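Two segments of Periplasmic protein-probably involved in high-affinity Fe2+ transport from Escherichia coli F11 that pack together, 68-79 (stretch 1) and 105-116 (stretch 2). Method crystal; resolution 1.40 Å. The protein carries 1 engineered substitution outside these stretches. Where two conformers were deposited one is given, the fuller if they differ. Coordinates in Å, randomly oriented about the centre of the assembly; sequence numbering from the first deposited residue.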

# COMPACT_ATOMS: atom_id res chain seq x y z
N LEU B 68 4.98 -4.32 -0.46
CA LEU B 68 5.76 -5.57 -0.48
C LEU B 68 5.86 -6.11 -1.91
O LEU B 68 5.04 -5.81 -2.77
N THR B 69 6.87 -6.95 -2.15
CA THR B 69 7.01 -7.68 -3.40
C THR B 69 6.97 -9.15 -3.01
O THR B 69 7.77 -9.62 -2.20
N ILE B 70 6.04 -9.88 -3.60
CA ILE B 70 5.77 -11.25 -3.18
C ILE B 70 5.58 -12.14 -4.38
O ILE B 70 4.73 -11.85 -5.25
N SER B 71 6.35 -13.22 -4.41
CA SER B 71 6.14 -14.29 -5.37
C SER B 71 5.82 -15.57 -4.60
O SER B 71 5.97 -15.62 -3.38
N TYR B 72 5.33 -16.58 -5.31
CA TYR B 72 4.97 -17.83 -4.66
C TYR B 72 5.52 -19.03 -5.42
O TYR B 72 5.75 -18.97 -6.62
N THR B 73 5.68 -20.13 -4.68
CA THR B 73 5.99 -21.43 -5.27
C THR B 73 4.98 -22.40 -4.69
O THR B 73 4.95 -22.60 -3.48
N LEU B 74 4.15 -22.97 -5.56
CA LEU B 74 3.06 -23.84 -5.16
C LEU B 74 3.37 -25.25 -5.62
O LEU B 74 3.73 -25.46 -6.77
N VAL B 75 3.22 -26.21 -4.71
CA VAL B 75 3.55 -27.60 -5.01
C VAL B 75 2.39 -28.48 -4.58
O VAL B 75 1.95 -28.43 -3.44
N ASN B 76 1.89 -29.28 -5.52
CA ASN B 76 0.97 -30.34 -5.17
C ASN B 76 1.86 -31.50 -4.68
O ASN B 76 2.61 -32.10 -5.47
N ASN B 77 1.84 -31.75 -3.37
CA ASN B 77 2.70 -32.76 -2.77
C ASN B 77 2.35 -34.19 -3.17
O ASN B 77 3.19 -35.08 -3.08
N ASP B 78 1.12 -34.40 -3.61
CA ASP B 78 0.69 -35.73 -4.01
C ASP B 78 1.24 -36.11 -5.38
O ASP B 78 1.57 -37.27 -5.61
N THR B 79 1.32 -35.14 -6.28
CA THR B 79 1.69 -35.41 -7.66
C THR B 79 3.09 -34.92 -7.99
O THR B 79 3.70 -35.37 -8.95
N MET B 105 -3.70 -27.32 -9.33
CA MET B 105 -3.15 -28.51 -9.96
C MET B 105 -3.83 -29.76 -9.40
O MET B 105 -3.18 -30.75 -9.06
N GLY B 106 -5.16 -29.68 -9.30
CA GLY B 106 -5.97 -30.80 -8.82
C GLY B 106 -6.21 -30.79 -7.33
O GLY B 106 -5.49 -30.12 -6.59
N VAL B 107 -7.23 -31.53 -6.90
CA VAL B 107 -7.49 -31.73 -5.48
C VAL B 107 -6.32 -32.50 -4.87
O VAL B 107 -5.76 -33.39 -5.52
N GLY B 108 -5.93 -32.14 -3.65
CA GLY B 108 -4.79 -32.78 -2.99
C GLY B 108 -4.13 -31.99 -1.88
O GLY B 108 -4.60 -30.92 -1.49
N ASN B 109 -3.03 -32.54 -1.38
CA ASN B 109 -2.20 -31.91 -0.37
C ASN B 109 -1.21 -30.97 -1.03
O ASN B 109 -0.50 -31.37 -1.95
N TYR B 110 -1.19 -29.72 -0.59
CA TYR B 110 -0.30 -28.71 -1.15
C TYR B 110 0.67 -28.08 -0.16
O TYR B 110 0.40 -28.01 1.04
N LYS B 111 1.80 -27.63 -0.69
CA LYS B 111 2.71 -26.73 -0.01
C LYS B 111 2.67 -25.43 -0.81
O LYS B 111 2.59 -25.47 -2.03
N VAL B 112 2.69 -24.29 -0.12
CA VAL B 112 2.94 -23.02 -0.80
C VAL B 112 3.95 -22.22 0.01
O VAL B 112 3.88 -22.16 1.24
N THR B 113 4.91 -21.65 -0.72
CA THR B 113 5.90 -20.77 -0.13
C THR B 113 5.75 -19.38 -0.74
O THR B 113 5.68 -19.23 -1.95
N TYR B 114 5.68 -18.38 0.13
CA TYR B 114 5.70 -16.98 -0.29
C TYR B 114 7.10 -16.43 -0.10
O TYR B 114 7.68 -16.58 0.96
N HIS B 115 7.62 -15.78 -1.14
CA HIS B 115 8.95 -15.14 -1.14
C HIS B 115 8.75 -13.67 -1.02
O HIS B 115 8.22 -13.05 -1.94
N ILE B 116 9.13 -13.10 0.13
CA ILE B 116 8.76 -11.72 0.48
C ILE B 116 9.97 -10.78 0.52
O ILE B 116 10.99 -11.09 1.15

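Two antiparallel neighbours in a sheet, strands 69-76 and 108-116, sort their side chains by face: mostly apolar and aromatic groups on one, with Asn76 the polar exception, and mostly polar on the other. Leu68 (m, t) precedes the strand and points toward stretch 2, its CD1 4.4 Å from Ile116 CG2. Ile70 (m, t) opens the buried face, CG2 lying 4.0 Å from Tyr114 CB. On the reverse face, Ser71 (p) brings OG 3.2 Å from His115 CD2, at the imidazole edge. Tyr72 (p) offers chiefly its base: CB meets the edge of the Tyr114 ring, 3.7 Å from CD1, while the phenol leads away. Thr73 (m) accepts a hydrogen bond at OG1 from His115 NE2, 2.7 Å, a diagonal link beside the ladder; water 1 joins Thr73 O to Thr113 OG1. Leu74 (t, p) fills the space between Val112 and Tyr110, CD1 reaching Tyr110 CD1 at 3.6 Å, and its CG touches Met105 CE at 3.8 Å. Val75 (t) sits beside Lys111, CB to CB 4.4 Å. Asn76 (t) lies over a face of the Tyr110 ring, and its ND2 donates to Met105 O at 2.9 Å. Asp78 (m) closes the end with both oxygens: OD1 accepts from Asn109 ND2 and OD2 from Asn109 N, each 2.9 Å. A CB on Gly108 would clash with that OD2. Water 2 links Thr79 OG1 to Met105 O.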

# COMPACT_ATOMS: atom_id res chain seq x y z
CB LEU B 68 5.12 -6.62 0.43
CG LEU B 68 5.10 -6.25 1.91
CD1 LEU B 68 4.37 -7.31 2.72
CD2 LEU B 68 6.50 -6.03 2.48
CB THR B 69 8.33 -7.33 -4.07
OG1 THR B 69 8.34 -5.92 -4.30
CG2 THR B 69 8.48 -8.07 -5.41
CB ILE B 70 4.54 -11.35 -2.26
CG1 ILE B 70 4.65 -10.36 -1.11
CG2 ILE B 70 4.39 -12.78 -1.73
CD1 ILE B 70 3.42 -10.30 -0.24
CB SER B 71 7.32 -14.49 -6.31
OG SER B 71 8.46 -14.91 -5.62
CB TYR B 72 3.43 -17.95 -4.50
CG TYR B 72 2.71 -18.15 -5.82
CD1 TYR B 72 2.58 -19.42 -6.38
CD2 TYR B 72 2.20 -17.06 -6.53
CE1 TYR B 72 1.93 -19.62 -7.59
CE2 TYR B 72 1.55 -17.25 -7.75
CZ TYR B 72 1.45 -18.53 -8.27
OH TYR B 72 0.83 -18.78 -9.48
CB THR B 73 7.42 -21.89 -4.94
OG1 THR B 73 8.35 -20.90 -5.39
CG2 THR B 73 7.73 -23.23 -5.62
CB LEU B 74 1.76 -23.35 -5.81
CG LEU B 74 0.45 -24.09 -5.56
CD1 LEU B 74 0.05 -23.94 -4.09
CD2 LEU B 74 -0.65 -23.59 -6.51
CB VAL B 75 4.87 -28.06 -4.32
CG1 VAL B 75 5.19 -29.52 -4.64
CG2 VAL B 75 6.04 -27.17 -4.72
CB ASN B 76 0.11 -30.74 -6.37
CG ASN B 76 -0.82 -31.90 -6.07
OD1 ASN B 76 -0.45 -32.83 -5.35
ND2 ASN B 76 -2.03 -31.87 -6.64
CB ASN B 77 2.66 -32.65 -1.24
CG ASN B 77 3.41 -31.45 -0.71
OD1 ASN B 77 3.10 -30.96 0.38
ND2 ASN B 77 4.40 -30.97 -1.45
CB ASP B 78 -0.83 -35.82 -4.03
CG ASP B 78 -1.45 -35.59 -2.67
OD1 ASP B 78 -0.80 -35.90 -1.65
OD2 ASP B 78 -2.59 -35.11 -2.63
CB THR B 79 0.70 -34.76 -8.65
OG1 THR B 79 0.83 -33.33 -8.55
CG2 THR B 79 -0.75 -35.16 -8.33
CB MET B 105 -1.63 -28.53 -9.77
CG MET B 105 -0.98 -27.24 -10.25
SD MET B 105 0.81 -27.13 -10.05
CE MET B 105 0.97 -26.58 -8.35
CB VAL B 107 -8.85 -32.45 -5.22
CG1 VAL B 107 -10.01 -31.59 -5.70
CG2 VAL B 107 -8.90 -33.82 -5.89
CB ASN B 109 -1.45 -32.98 0.41
CG ASN B 109 -2.39 -33.93 1.12
OD1 ASN B 109 -3.10 -33.55 2.04
ND2 ASN B 109 -2.42 -35.19 0.66
CB TYR B 110 -1.15 -27.58 -1.72
CG TYR B 110 -1.73 -27.86 -3.07
CD1 TYR B 110 -1.13 -27.38 -4.22
CD2 TYR B 110 -2.92 -28.57 -3.19
CE1 TYR B 110 -1.67 -27.62 -5.47
CE2 TYR B 110 -3.47 -28.84 -4.43
CZ TYR B 110 -2.84 -28.34 -5.56
OH TYR B 110 -3.39 -28.58 -6.81
CB LYS B 111 4.14 -27.27 -0.03
CG LYS B 111 5.19 -26.21 0.26
CD LYS B 111 6.60 -26.76 0.33
CE LYS B 111 7.44 -25.91 1.27
NZ LYS B 111 8.89 -25.84 0.92
CB VAL B 112 1.65 -22.22 -1.15
CG1 VAL B 112 0.95 -21.65 0.09
CG2 VAL B 112 1.96 -21.13 -2.17
CB THR B 113 7.32 -21.32 -0.31
OG1 THR B 113 7.39 -22.60 0.34
CG2 THR B 113 8.39 -20.40 0.32
CB TYR B 114 4.68 -16.15 0.48
CG TYR B 114 3.22 -16.50 0.23
CD1 TYR B 114 2.82 -17.26 -0.88
CD2 TYR B 114 2.23 -16.02 1.10
CE1 TYR B 114 1.49 -17.57 -1.08
CE2 TYR B 114 0.89 -16.31 0.88
CZ TYR B 114 0.53 -17.08 -0.20
OH TYR B 114 -0.80 -17.37 -0.46
CB HIS B 115 9.71 -15.47 -2.43
CG HIS B 115 9.64 -16.94 -2.82
ND1 HIS B 115 10.27 -17.90 -2.11
CD2 HIS B 115 8.99 -17.58 -3.87
CE1 HIS B 115 10.04 -19.09 -2.68
NE2 HIS B 115 9.26 -18.90 -3.76
CB ILE B 116 8.01 -11.71 1.82
CG1 ILE B 116 6.82 -12.66 1.71
CG2 ILE B 116 7.50 -10.31 2.16
CD1 ILE B 116 6.08 -12.86 2.99
O HOH W 1 6.68 -24.40 -2.04
O HOH W 2 -0.97 -32.20 -10.14